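Local atomic coordinates of type III Pentaketide Synthase (Neurospora crassa, PDB entry 3EUO), a protein that builds pentaketides as a fungal type III polyketide synthase, probably through acyl transfer and repeated condensation of malonyl units, as in the chalcone synthase family. Residues L8-P13 / V338-R343; M317-D322 / K345-L350; R90-E95 / A205-L210; A271-S276 / M373-R378; G118-V123 / K135-G140. All coordinates share one frame; numbering follows the deposited sequence.

Contact 1 of 5, residues L8-P13 / V338-R343; sequences LGVQYP and VLNRLR
L8 lays its CD1 methyl over one face of the R343 guanidinium, toward the rim, with CD1 3.7 Å from R343 NH2. Here strand 4-11 meets helix 334-342, which is consistent with the central helical layer of a thiolase fold. Branched L8 and V10 both point toward the helix, and G9 between them has no side chain to offer it. N340 fits here because OD1 can bond while CB and ND2 pack on V10. With CG anti to the backbone N (chi1 -172°), its amide is carried to the strand, and OD1 accepts from R343 NH2 at 2.8 Å, nearly along the C=O axis, and from R343 NE at 3.1 Å. This side-on grip holds the guanidinium flat for L8, and E95 of helix 70-96 adds a salt bridge to the same NH2. An alanine at N340 would remove the acceptor of both bonds and the amide against V10, and would probably leave the R343 side chain less firmly oriented beneath L8. L8 CD2 reaches the helix backbone, 3.7 Å from N340 N and 3.9 Å from L339 CB. V10 CG2 crosses the asparagine obliquely, 3.5 Å from N340 ND2.

Contact 2 of 5, residues M317-D322 / K345-L350; sequences MRASYD and KDMDAL
The side chains of R318 and M347 slide past each other in opposite directions. R318 CG lies 3.9 Å from M347 SD, while further along the arginine its NE-H gives a weak, bent bond to M347 O at 2.9 Å (N-H...O angle 128°), with the oxygen at the guanidinium edge. An arginine suits this place because its long apolar stem packs before its charge begins: R318 CD also rests 3.7 Å from L350 CB. M347, bent at chi2 and chi3, curls its flexible thioether over the first turn of helix 318-327, so that SD lies 3.9 Å from A319 N and CE 3.8 Å from D322 OD1. The small side chain of A319 leaves room for this sulfur. These pieces join the start of helix 318-327 to the short helix 345-348, with helix 334-342 between them in the chain, all in the C-terminal half of the thiolase-like fold. A leucine at R318 would lose the bond to M347 O and the polar links beyond it, and would probably loosen the hold between the two helices. Farther out, R318 NH1 pairs with D292 and E315 O, and a water accepts from R318 NH2 at 2.9 Å and donates to D348 OD1 at 2.7 Å. L350 N also bonds to M347 O, so this carbonyl takes two donors, while D322 is held by R341 through OD2.

Contact 3 of 5, residues R90-E95 / A205-L210; sequences RKAMAE and ASAVIL
A92 carries this contact because it is small: its lone methyl points at the strand and lets the helix axis come within 7.2 Å of the strand axis, at an angle of 29°. The methyl rests over backbone as much as over side chains, with A92 CB 3.8 Å from A207 O and 4.2 Å from A207 CB. A207, another alanine, keeps its own side of the interface equally low. Two residues on, I209 is the next side chain on this face. Its chi1 of -58° sets CG1 anti to the carbonyl carbon and beside the backbone N, leaving CG2 anti to the N; this brings CG1 within 3.7 Å of A92 O. A second bend at chi2 then brings CD1 to M93, where I209 CD1 lies 3.8 Å from M93 CG. M93 also has CG anti to its carbonyl carbon; its stem crosses the isoleucine obliquely and then bends at chi3 (69°), so that the thioether packs among I103 and L129. An unbranched, pliable methionine suits a place where only the root of the side chain meets the strand. In the thiolase-like fold this is an outer helix covering a sheet. Strand 204-211 runs between strands 168-175 and 4-11; helix 70-96 packs on the A207 and I209 side, while V208 and L210, on the other face, meet helix 145-162.

Contact 4 of 5, residues A271-S276 / M373-R378; sequences ADLLSS and MCMLKR
Apolar contact dominates, and L273 supplies most of it. Its CG is anti to the backbone N (chi1 176°), which carries the branched end from helix 258-277 to the strand so that the two methyls reach the residues on either side of C374: L273 CD2 meets M373 CB at 4.2 Å, and L273 CD1 meets M375 CB at the same distance. M373 takes part mainly through its root, since its chain runs extended beyond CG and places its sulfur among L266, T269 and Y270. M375 instead bends after CG, bringing its CE methyl 4.3 Å from L274 CD1; a flexible thioether suits this reach to the flank of the helix. Helix and strand axes lie 9.1 Å apart at 38°, wider than the 7.2 Å between helix 90-95 and strand 205-210, where alanines meet, as expected for leucine and methionine. In the thiolase-like fold this is an outer helix covering the sheet of the C-terminal half, where strand 370-378 runs between strands 224-233 and 359-366. A second kind of contact sets methyl against backbone: L273 CD2 lies 4.0 Å from C374 O. No hydrogen bond crosses between the two segments, and polar groups bond around the interface instead. S276 OG donates to L273 O at 2.7 Å, one turn back in the helix. D272 forms a salt bridge with R232, and R378 forms one with D348.

Contact 5 of 5, residues G118-V123 / K135-G140; sequences GYDHYV and KVLLHG
Locally, helix 119-127 crosses strand 134-138 at 135°, and the backbones come closest where the D120 and L137 CA atoms lie 6.9 Å apart. G118, just before the helix, suits this approach: a beta carbon there would clash with L137 CD2, whereas the bare G118 CA sits 3.7 Å from that methyl. L137, its CG anti to the backbone N, splits its branches, and CD1 reaches obliquely to Y119 CE2 at 3.7 Å. D120 has CG in the crowded position between backbone N and carbonyl carbon, which turns its carboxylate to the strand; OD2 lies 3.6 Å from K135 CB. The lysine bends at chi3, leaving K135 NZ 4.4 Å from D120 OD2, too far for a salt bridge, and lodges the ammonium 3.3 Å from H121 CB. A water placed to donate to D120 OD2 (2.7 Å) or V136 O sits between the carboxylate and the strand backbone. The contact closes a beta-alpha-beta crossover from strand 105-109, through helix 119-127, to strand 134-138, and helix 70-96 packs against Y122 and V123. Strand 134-138 is an edge strand of the sheet within this chain; there V136 packs on L138 of the second subunit, and H139 stacks on H139 of the second subunit.

Overall arrangement
Contacts 1, 3, 4 and 5 all reach the mixed sheet that runs through both halves of the thiolase-like fold. Contacts 1 and 3 lie closest, centres 9 Å apart on adjacent strands 4-11 and 204-211, and K91 bonds to V10 O between them. Contact 5, at the edge strand that meets the second subunit, is 31 Å between centres from contact 2 on the far side of the chain. Along the chain contact 5 falls within the span of contact 3, and contact 2 within that of contact 4. R341 ties contact 1 to contact 2 through D322 and D346, and D348 joins contact 2 to R378 of contact 4. Contact 1 thus joins the N-terminal strand to the C-terminal half.

Contact 1 of 5, residues L8-P13 / V338-R343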
# COMPACT_ATOMS: atom_id res chain seq x y z
N LEU A 8 -4.20 -11.22 19.43
CA LEU A 8 -5.08 -10.25 18.80
C LEU A 8 -5.26 -9.09 19.75
O LEU A 8 -5.26 -9.28 20.98
CB LEU A 8 -6.46 -10.85 18.48
CG LEU A 8 -6.58 -12.10 17.61
CD1 LEU A 8 -6.57 -13.38 18.47
CD2 LEU A 8 -7.86 -12.04 16.77
N GLY A 9 -5.40 -7.89 19.20
CA GLY A 9 -5.66 -6.69 19.98
C GLY A 9 -6.58 -5.75 19.23
O GLY A 9 -6.51 -5.64 18.00
N VAL A 10 -7.43 -5.06 19.98
CA VAL A 10 -8.39 -4.14 19.41
C VAL A 10 -8.45 -2.91 20.29
O VAL A 10 -8.43 -3.02 21.52
CB VAL A 10 -9.80 -4.79 19.31
CG1 VAL A 10 -10.83 -3.80 18.73
CG2 VAL A 10 -9.76 -6.07 18.48
N GLN A 11 -8.49 -1.74 19.66
CA GLN A 11 -8.65 -0.50 20.41
C GLN A 11 -9.60 0.44 19.70
O GLN A 11 -9.26 1.04 18.67
CB GLN A 11 -7.29 0.18 20.68
CG GLN A 11 -7.39 1.43 21.55
CD GLN A 11 -7.80 1.13 22.98
OE1 GLN A 11 -7.49 0.07 23.53
NE2 GLN A 11 -8.51 2.06 23.60
N TYR A 12 -10.81 0.54 20.24
CA TYR A 12 -11.76 1.53 19.79
C TYR A 12 -11.45 2.86 20.47
O TYR A 12 -10.88 2.87 21.57
CB TYR A 12 -13.19 1.07 20.12
CG TYR A 12 -13.73 -0.00 19.18
CD1 TYR A 12 -14.19 0.32 17.91
CD2 TYR A 12 -13.78 -1.35 19.59
CE1 TYR A 12 -14.69 -0.67 17.04
CE2 TYR A 12 -14.28 -2.34 18.73
CZ TYR A 12 -14.73 -1.99 17.46
OH TYR A 12 -15.21 -2.97 16.61
N PRO A 13 -11.78 3.98 19.82
CA PRO A 13 -11.62 5.30 20.43
C PRO A 13 -12.61 5.53 21.59
O PRO A 13 -13.47 4.68 21.83
CB PRO A 13 -11.87 6.26 19.27
CG PRO A 13 -12.72 5.48 18.32
CD PRO A 13 -12.32 4.07 18.45
N VAL A 338 -13.95 -8.54 15.09
CA VAL A 338 -14.83 -9.73 15.06
C VAL A 338 -14.11 -11.00 15.54
O VAL A 338 -14.62 -11.71 16.42
CB VAL A 338 -15.45 -9.92 13.65
CG1 VAL A 338 -16.23 -11.24 13.57
CG2 VAL A 338 -16.37 -8.73 13.30
N LEU A 339 -12.92 -11.29 15.00
CA LEU A 339 -12.16 -12.47 15.42
C LEU A 339 -11.74 -12.44 16.90
O LEU A 339 -11.71 -13.49 17.57
CB LEU A 339 -10.94 -12.69 14.52
CG LEU A 339 -11.25 -13.16 13.11
CD1 LEU A 339 -10.00 -13.03 12.27
CD2 LEU A 339 -11.75 -14.61 13.11
N ASN A 340 -11.42 -11.25 17.41
CA ASN A 340 -11.10 -11.07 18.82
C ASN A 340 -12.33 -11.34 19.68
O ASN A 340 -12.27 -12.05 20.68
CB ASN A 340 -10.57 -9.65 19.06
CG ASN A 340 -10.03 -9.46 20.47
OD1 ASN A 340 -9.30 -10.31 20.99
ND2 ASN A 340 -10.39 -8.35 21.10
N ARG A 341 -13.46 -10.76 19.28
CA ARG A 341 -14.70 -10.91 20.05
C ARG A 341 -15.23 -12.34 20.02
O ARG A 341 -15.77 -12.83 21.02
CB ARG A 341 -15.76 -9.93 19.54
CG ARG A 341 -17.09 -9.95 20.29
CD ARG A 341 -17.03 -9.22 21.63
NE ARG A 341 -18.37 -9.04 22.18
CZ ARG A 341 -18.77 -9.46 23.38
NH1 ARG A 341 -17.92 -10.07 24.19
NH2 ARG A 341 -20.02 -9.25 23.77
N LEU A 342 -15.06 -13.02 18.89
CA LEU A 342 -15.58 -14.39 18.72
C LEU A 342 -15.08 -15.34 19.79
O LEU A 342 -15.81 -16.23 20.24
CB LEU A 342 -15.22 -14.93 17.33
CG LEU A 342 -15.73 -16.32 16.93
CD1 LEU A 342 -17.25 -16.38 16.90
CD2 LEU A 342 -15.16 -16.74 15.58
N ARG A 343 -13.83 -15.16 20.22
CA ARG A 343 -13.23 -16.10 21.17
C ARG A 343 -13.46 -15.74 22.64
O ARG A 343 -12.88 -16.35 23.53
CB ARG A 343 -11.74 -16.34 20.86
CG ARG A 343 -10.87 -15.08 20.70
CD ARG A 343 -10.65 -14.35 22.01
NE ARG A 343 -9.70 -13.24 21.88
CZ ARG A 343 -8.37 -13.35 22.03
NH1 ARG A 343 -7.81 -14.52 22.31
NH2 ARG A 343 -7.60 -12.28 21.90

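Contact 2 of 5, residues M317-D322 / K345-L350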
# COMPACT_ATOMS: atom_id res chain seq x y z
N MET A 317 -22.99 -15.98 12.93
CA MET A 317 -22.16 -14.79 12.82
C MET A 317 -22.33 -13.85 14.02
O MET A 317 -22.33 -12.64 13.86
CB MET A 317 -22.50 -14.02 11.54
CG MET A 317 -22.17 -14.74 10.24
SD MET A 317 -22.84 -13.88 8.79
CE MET A 317 -24.39 -13.40 9.40
N ARG A 318 -22.46 -14.43 15.22
CA ARG A 318 -22.76 -13.67 16.45
C ARG A 318 -21.79 -12.52 16.77
O ARG A 318 -22.20 -11.45 17.23
CB ARG A 318 -22.88 -14.62 17.65
CG ARG A 318 -21.61 -15.42 17.94
CD ARG A 318 -21.92 -16.61 18.83
NE ARG A 318 -20.79 -17.52 18.96
CZ ARG A 318 -20.43 -18.43 18.05
NH1 ARG A 318 -21.11 -18.55 16.91
NH2 ARG A 318 -19.39 -19.21 18.29
N ALA A 319 -20.50 -12.76 16.54
CA ALA A 319 -19.48 -11.73 16.76
C ALA A 319 -19.56 -10.58 15.74
O ALA A 319 -19.23 -9.44 16.05
CB ALA A 319 -18.09 -12.35 16.78
N SER A 320 -20.01 -10.91 14.53
CA SER A 320 -20.23 -9.92 13.47
C SER A 320 -21.38 -9.00 13.85
O SER A 320 -21.27 -7.79 13.75
CB SER A 320 -20.52 -10.60 12.14
OG SER A 320 -19.41 -11.38 11.72
N TYR A 321 -22.48 -9.59 14.30
CA TYR A 321 -23.60 -8.82 14.85
C TYR A 321 -23.20 -7.95 16.04
O TYR A 321 -23.61 -6.79 16.11
CB TYR A 321 -24.76 -9.75 15.23
CG TYR A 321 -25.68 -10.01 14.06
CD1 TYR A 321 -25.62 -11.21 13.35
CD2 TYR A 321 -26.60 -9.04 13.64
CE1 TYR A 321 -26.46 -11.44 12.26
CE2 TYR A 321 -27.44 -9.26 12.56
CZ TYR A 321 -27.37 -10.47 11.88
OH TYR A 321 -28.20 -10.69 10.80
N ASP A 322 -22.42 -8.51 16.95
CA ASP A 322 -21.98 -7.80 18.15
C ASP A 322 -21.19 -6.55 17.79
O ASP A 322 -21.44 -5.47 18.35
CB ASP A 322 -21.14 -8.72 19.04
CG ASP A 322 -20.70 -8.03 20.31
OD1 ASP A 322 -21.45 -8.10 21.30
OD2 ASP A 322 -19.60 -7.44 20.32
N LYS A 345 -15.84 -15.35 26.13
CA LYS A 345 -16.80 -16.26 26.77
C LYS A 345 -18.27 -15.97 26.47
O LYS A 345 -19.06 -16.90 26.27
CB LYS A 345 -16.58 -16.33 28.28
CG LYS A 345 -15.21 -16.82 28.73
CD LYS A 345 -15.04 -18.33 28.55
CE LYS A 345 -13.67 -18.81 29.06
NZ LYS A 345 -12.54 -18.29 28.22
N ASP A 346 -18.66 -14.70 26.42
CA ASP A 346 -20.08 -14.40 26.20
C ASP A 346 -20.51 -14.67 24.76
O ASP A 346 -21.71 -14.84 24.49
CB ASP A 346 -20.47 -13.00 26.70
CG ASP A 346 -19.62 -11.91 26.12
OD1 ASP A 346 -18.87 -12.18 25.16
OD2 ASP A 346 -19.69 -10.76 26.63
N MET A 347 -19.55 -14.75 23.85
CA MET A 347 -19.84 -15.22 22.50
C MET A 347 -19.99 -16.75 22.47
O MET A 347 -20.89 -17.27 21.80
CB MET A 347 -18.81 -14.70 21.48
CG MET A 347 -18.96 -13.19 21.14
SD MET A 347 -20.54 -12.66 20.42
CE MET A 347 -21.33 -11.90 21.84
N ASP A 348 -19.14 -17.47 23.21
CA ASP A 348 -19.28 -18.92 23.35
C ASP A 348 -20.71 -19.28 23.76
O ASP A 348 -21.26 -20.29 23.30
CB ASP A 348 -18.29 -19.50 24.37
CG ASP A 348 -16.83 -19.40 23.91
OD1 ASP A 348 -16.57 -19.11 22.72
OD2 ASP A 348 -15.94 -19.63 24.76
N ALA A 349 -21.30 -18.43 24.60
CA ALA A 349 -22.66 -18.64 25.13
C ALA A 349 -23.77 -18.52 24.09
O ALA A 349 -24.89 -18.98 24.31
CB ALA A 349 -22.92 -17.67 26.29
N LEU A 350 -23.46 -17.90 22.95
CA LEU A 350 -24.44 -17.74 21.89
C LEU A 350 -24.20 -18.67 20.69
O LEU A 350 -24.85 -18.53 19.66
CB LEU A 350 -24.51 -16.27 21.45
CG LEU A 350 -25.06 -15.27 22.47
CD1 LEU A 350 -24.68 -13.85 22.07
CD2 LEU A 350 -26.57 -15.41 22.63
O HOH W 1 -17.74 -18.19 20.44

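Contact 3 of 5, residues R90-E95 / A205-L210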
# COMPACT_ATOMS: atom_id res chain seq x y z
N ARG A 90 0.13 -3.28 20.66
CA ARG A 90 0.70 -3.64 21.96
C ARG A 90 -0.00 -4.85 22.57
O ARG A 90 0.65 -5.74 23.11
CB ARG A 90 0.64 -2.47 22.94
CG ARG A 90 1.68 -1.39 22.72
CD ARG A 90 1.74 -0.41 23.91
NE ARG A 90 2.53 0.78 23.61
CZ ARG A 90 3.86 0.83 23.60
NH1 ARG A 90 4.59 -0.25 23.88
NH2 ARG A 90 4.48 1.98 23.31
N LYS A 91 -1.33 -4.86 22.51
CA LYS A 91 -2.12 -5.93 23.12
C LYS A 91 -1.98 -7.24 22.37
O LYS A 91 -1.92 -8.31 22.98
CB LYS A 91 -3.58 -5.51 23.25
CG LYS A 91 -3.79 -4.38 24.26
CD LYS A 91 -5.26 -4.14 24.58
CE LYS A 91 -5.97 -3.35 23.50
NZ LYS A 91 -7.36 -2.95 23.94
N ALA A 92 -1.92 -7.16 21.05
CA ALA A 92 -1.68 -8.33 20.21
C ALA A 92 -0.32 -8.94 20.54
O ALA A 92 -0.21 -10.14 20.74
CB ALA A 92 -1.79 -7.98 18.73
N MET A 93 0.71 -8.09 20.60
CA MET A 93 2.07 -8.54 20.95
C MET A 93 2.12 -9.13 22.36
O MET A 93 2.77 -10.15 22.58
CB MET A 93 3.08 -7.40 20.80
CG MET A 93 3.29 -6.92 19.35
SD MET A 93 4.33 -5.41 19.25
CE MET A 93 5.91 -6.08 19.74
N ALA A 94 1.42 -8.50 23.29
CA ALA A 94 1.37 -8.97 24.69
C ALA A 94 0.77 -10.36 24.80
O ALA A 94 1.30 -11.22 25.52
CB ALA A 94 0.61 -7.97 25.56
N GLU A 95 -0.33 -10.60 24.08
CA GLU A 95 -0.96 -11.91 24.09
C GLU A 95 -0.04 -12.96 23.47
O GLU A 95 -0.01 -14.10 23.92
CB GLU A 95 -2.31 -11.88 23.37
CG GLU A 95 -2.99 -13.26 23.31
CD GLU A 95 -4.45 -13.20 22.90
OE1 GLU A 95 -4.79 -12.42 21.99
OE2 GLU A 95 -5.25 -13.96 23.49
N ALA A 205 -8.97 0.58 15.57
CA ALA A 205 -7.73 -0.08 15.15
C ALA A 205 -7.74 -1.48 15.70
O ALA A 205 -8.22 -1.71 16.81
CB ALA A 205 -6.51 0.68 15.62
N SER A 206 -7.22 -2.43 14.93
CA SER A 206 -7.16 -3.81 15.37
C SER A 206 -5.92 -4.45 14.78
O SER A 206 -5.45 -4.06 13.72
CB SER A 206 -8.40 -4.57 14.94
OG SER A 206 -8.55 -4.54 13.54
N ALA A 207 -5.38 -5.44 15.49
CA ALA A 207 -4.14 -6.08 15.08
C ALA A 207 -4.13 -7.55 15.45
O ALA A 207 -4.79 -7.96 16.41
CB ALA A 207 -2.94 -5.37 15.70
N VAL A 208 -3.41 -8.34 14.65
CA VAL A 208 -3.08 -9.71 15.01
C VAL A 208 -1.59 -9.95 14.81
O VAL A 208 -0.93 -9.24 14.04
CB VAL A 208 -3.91 -10.78 14.22
CG1 VAL A 208 -5.42 -10.57 14.42
CG2 VAL A 208 -3.55 -10.79 12.74
N ILE A 209 -1.06 -10.94 15.52
CA ILE A 209 0.26 -11.45 15.23
C ILE A 209 0.10 -12.75 14.47
O ILE A 209 -0.59 -13.66 14.94
CB ILE A 209 1.07 -11.72 16.52
CG1 ILE A 209 1.20 -10.44 17.36
CG2 ILE A 209 2.42 -12.34 16.15
CD1 ILE A 209 1.90 -9.27 16.64
N LEU A 210 0.68 -12.81 13.27
CA LEU A 210 0.74 -14.07 12.52
C LEU A 210 2.15 -14.61 12.58
O LEU A 210 3.10 -13.93 12.17
CB LEU A 210 0.31 -13.88 11.06
CG LEU A 210 0.08 -15.18 10.26
CD1 LEU A 210 -1.15 -15.95 10.78
CD2 LEU A 210 -0.08 -14.88 8.78

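Contact 4 of 5, residues A271-S276 / M373-R378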
# COMPACT_ATOMS: atom_id res chain seq x y z
N ALA A 271 -17.13 -22.53 -1.74
CA ALA A 271 -16.93 -23.85 -2.35
C ALA A 271 -15.47 -24.09 -2.73
O ALA A 271 -14.92 -25.17 -2.51
CB ALA A 271 -17.83 -24.03 -3.57
N ASP A 272 -14.84 -23.06 -3.28
CA ASP A 272 -13.43 -23.12 -3.65
C ASP A 272 -12.50 -23.19 -2.44
O ASP A 272 -11.54 -23.96 -2.44
CB ASP A 272 -13.07 -21.93 -4.55
CG ASP A 272 -13.57 -22.11 -5.97
OD1 ASP A 272 -13.87 -23.26 -6.36
OD2 ASP A 272 -13.65 -21.11 -6.70
N LEU A 273 -12.81 -22.39 -1.42
CA LEU A 273 -12.09 -22.42 -0.15
C LEU A 273 -12.14 -23.81 0.47
O LEU A 273 -11.12 -24.38 0.85
CB LEU A 273 -12.67 -21.39 0.82
CG LEU A 273 -12.08 -21.35 2.24
CD1 LEU A 273 -10.68 -20.77 2.22
CD2 LEU A 273 -12.98 -20.55 3.18
N LEU A 274 -13.35 -24.35 0.57
CA LEU A 274 -13.56 -25.63 1.24
C LEU A 274 -12.93 -26.79 0.47
O LEU A 274 -12.31 -27.66 1.08
CB LEU A 274 -15.06 -25.87 1.47
CG LEU A 274 -15.48 -27.10 2.27
CD1 LEU A 274 -14.94 -27.05 3.69
CD2 LEU A 274 -16.99 -27.18 2.29
N SER A 275 -13.06 -26.79 -0.85
CA SER A 275 -12.51 -27.90 -1.66
C SER A 275 -10.98 -27.95 -1.62
O SER A 275 -10.40 -29.04 -1.70
CB SER A 275 -13.03 -27.86 -3.10
OG SER A 275 -12.52 -26.75 -3.81
N SER A 276 -10.33 -26.79 -1.49
CA SER A 276 -8.88 -26.73 -1.39
C SER A 276 -8.34 -27.40 -0.12
O SER A 276 -7.22 -27.89 -0.10
CB SER A 276 -8.37 -25.28 -1.49
OG SER A 276 -8.71 -24.52 -0.34
N MET A 373 -11.77 -14.49 1.62
CA MET A 373 -12.18 -15.49 2.60
C MET A 373 -10.95 -16.17 3.18
O MET A 373 -9.93 -16.32 2.51
CB MET A 373 -13.09 -16.56 1.99
CG MET A 373 -14.55 -16.20 1.91
SD MET A 373 -15.66 -17.64 1.63
CE MET A 373 -17.11 -16.74 1.11
N CYS A 374 -11.06 -16.60 4.44
CA CYS A 374 -10.03 -17.42 5.05
C CYS A 374 -10.66 -18.53 5.89
O CYS A 374 -11.81 -18.40 6.34
CB CYS A 374 -9.09 -16.57 5.91
SG CYS A 374 -9.84 -15.82 7.36
N MET A 375 -9.92 -19.62 6.06
CA MET A 375 -10.34 -20.68 6.96
C MET A 375 -9.39 -20.72 8.15
O MET A 375 -8.18 -20.88 7.98
CB MET A 375 -10.34 -22.04 6.25
CG MET A 375 -10.83 -23.19 7.13
SD MET A 375 -12.59 -23.15 7.56
CE MET A 375 -13.26 -23.80 6.03
N LEU A 376 -9.96 -20.58 9.35
CA LEU A 376 -9.20 -20.66 10.59
C LEU A 376 -9.62 -21.89 11.38
O LEU A 376 -10.78 -22.30 11.34
CB LEU A 376 -9.43 -19.41 11.45
CG LEU A 376 -9.15 -18.05 10.80
CD1 LEU A 376 -9.71 -16.92 11.65
CD2 LEU A 376 -7.66 -17.87 10.57
N LYS A 377 -8.65 -22.48 12.06
CA LYS A 377 -8.93 -23.52 13.04
C LYS A 377 -8.78 -22.88 14.41
O LYS A 377 -7.74 -22.30 14.72
CB LYS A 377 -7.99 -24.73 12.86
CG LYS A 377 -8.31 -25.92 13.77
CD LYS A 377 -7.43 -27.12 13.44
CE LYS A 377 -7.77 -28.33 14.32
NZ LYS A 377 -7.11 -28.25 15.65
N ARG A 378 -9.82 -22.96 15.21
CA ARG A 378 -9.80 -22.39 16.53
C ARG A 378 -9.25 -23.41 17.54
O ARG A 378 -9.78 -24.52 17.63
CB ARG A 378 -11.20 -21.92 16.93
CG ARG A 378 -11.27 -21.29 18.30
CD ARG A 378 -12.63 -20.72 18.54
NE ARG A 378 -12.83 -20.32 19.92
CZ ARG A 378 -13.93 -19.72 20.37
NH1 ARG A 378 -14.94 -19.44 19.54
NH2 ARG A 378 -14.02 -19.39 21.65

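Contact 5 of 5, residues G118-V123 / K135-G140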
# COMPACT_ATOMS: atom_id res chain seq x y z
N GLY A 118 4.40 6.61 5.61
CA GLY A 118 3.07 6.09 5.98
C GLY A 118 2.90 5.92 7.47
O GLY A 118 3.88 5.94 8.23
N TYR A 119 1.65 5.77 7.91
CA TYR A 119 1.34 5.76 9.34
C TYR A 119 2.00 4.60 10.06
O TYR A 119 2.29 4.70 11.26
CB TYR A 119 -0.18 5.78 9.59
CG TYR A 119 -0.86 4.41 9.62
CD1 TYR A 119 -0.96 3.69 10.81
CD2 TYR A 119 -1.41 3.86 8.45
CE1 TYR A 119 -1.59 2.44 10.85
CE2 TYR A 119 -2.05 2.61 8.48
CZ TYR A 119 -2.13 1.91 9.67
OH TYR A 119 -2.76 0.69 9.71
N ASP A 120 2.25 3.52 9.32
CA ASP A 120 2.88 2.34 9.89
C ASP A 120 4.26 2.65 10.46
O ASP A 120 4.65 2.08 11.49
CB ASP A 120 2.93 1.18 8.87
CG ASP A 120 3.68 1.52 7.59
OD1 ASP A 120 3.75 2.71 7.21
OD2 ASP A 120 4.20 0.57 6.96
N HIS A 121 4.99 3.54 9.80
CA HIS A 121 6.28 3.98 10.32
C HIS A 121 6.18 4.48 11.76
O HIS A 121 6.95 4.06 12.63
CB HIS A 121 6.88 5.09 9.45
CG HIS A 121 8.14 5.65 10.03
ND1 HIS A 121 8.15 6.76 10.85
CD2 HIS A 121 9.42 5.22 9.95
CE1 HIS A 121 9.39 6.99 11.24
NE2 HIS A 121 10.18 6.08 10.70
N TYR A 122 5.23 5.38 11.99
CA TYR A 122 5.06 6.03 13.29
C TYR A 122 4.61 5.02 14.35
O TYR A 122 5.10 5.04 15.49
CB TYR A 122 4.09 7.21 13.18
CG TYR A 122 4.58 8.27 12.22
CD1 TYR A 122 5.32 9.36 12.67
CD2 TYR A 122 4.33 8.17 10.85
CE1 TYR A 122 5.79 10.34 11.79
CE2 TYR A 122 4.79 9.14 9.96
CZ TYR A 122 5.51 10.22 10.44
OH TYR A 122 5.97 11.18 9.55
N VAL A 123 3.71 4.11 13.97
CA VAL A 123 3.28 3.04 14.87
C VAL A 123 4.48 2.16 15.27
O VAL A 123 4.72 1.93 16.46
CB VAL A 123 2.16 2.16 14.26
CG1 VAL A 123 1.81 1.00 15.22
CG2 VAL A 123 0.92 2.99 13.98
N LYS A 135 8.34 -3.67 6.15
CA LYS A 135 6.97 -3.15 6.20
C LYS A 135 6.28 -3.20 4.85
O LYS A 135 6.92 -3.06 3.79
CB LYS A 135 6.91 -1.73 6.77
CG LYS A 135 7.51 -1.54 8.16
CD LYS A 135 7.33 -0.11 8.63
CE LYS A 135 8.32 0.82 7.88
NZ LYS A 135 8.05 2.23 8.22
N VAL A 136 4.97 -3.42 4.91
CA VAL A 136 4.07 -3.34 3.77
C VAL A 136 2.87 -2.52 4.24
O VAL A 136 2.16 -2.92 5.18
CB VAL A 136 3.58 -4.74 3.33
CG1 VAL A 136 2.38 -4.65 2.38
CG2 VAL A 136 4.72 -5.53 2.67
N LEU A 137 2.67 -1.36 3.60
CA LEU A 137 1.46 -0.56 3.84
C LEU A 137 0.56 -0.67 2.63
O LEU A 137 0.85 -0.10 1.58
CB LEU A 137 1.80 0.92 4.12
CG LEU A 137 0.60 1.88 4.29
CD1 LEU A 137 -0.33 1.46 5.43
CD2 LEU A 137 1.08 3.32 4.48
N LEU A 138 -0.54 -1.40 2.80
CA LEU A 138 -1.48 -1.62 1.71
C LEU A 138 -2.35 -0.41 1.44
O LEU A 138 -2.75 0.31 2.36
CB LEU A 138 -2.39 -2.82 2.02
CG LEU A 138 -1.69 -4.15 2.24
CD1 LEU A 138 -2.72 -5.22 2.56
CD2 LEU A 138 -0.88 -4.56 0.99
N HIS A 139 -2.65 -0.19 0.16
CA HIS A 139 -3.58 0.85 -0.25
C HIS A 139 -4.58 0.29 -1.26
O HIS A 139 -4.39 -0.81 -1.77
CB HIS A 139 -2.81 2.02 -0.88
CG HIS A 139 -3.44 3.36 -0.63
ND1 HIS A 139 -4.04 4.10 -1.62
CD2 HIS A 139 -3.55 4.09 0.50
CE1 HIS A 139 -4.49 5.23 -1.11
NE2 HIS A 139 -4.21 5.25 0.18
N GLY A 140 -5.65 1.03 -1.52
CA GLY A 140 -6.55 0.72 -2.63
C GLY A 140 -7.70 -0.24 -2.36
O GLY A 140 -8.53 -0.45 -3.24
O HOH W 2 3.26 -1.84 7.72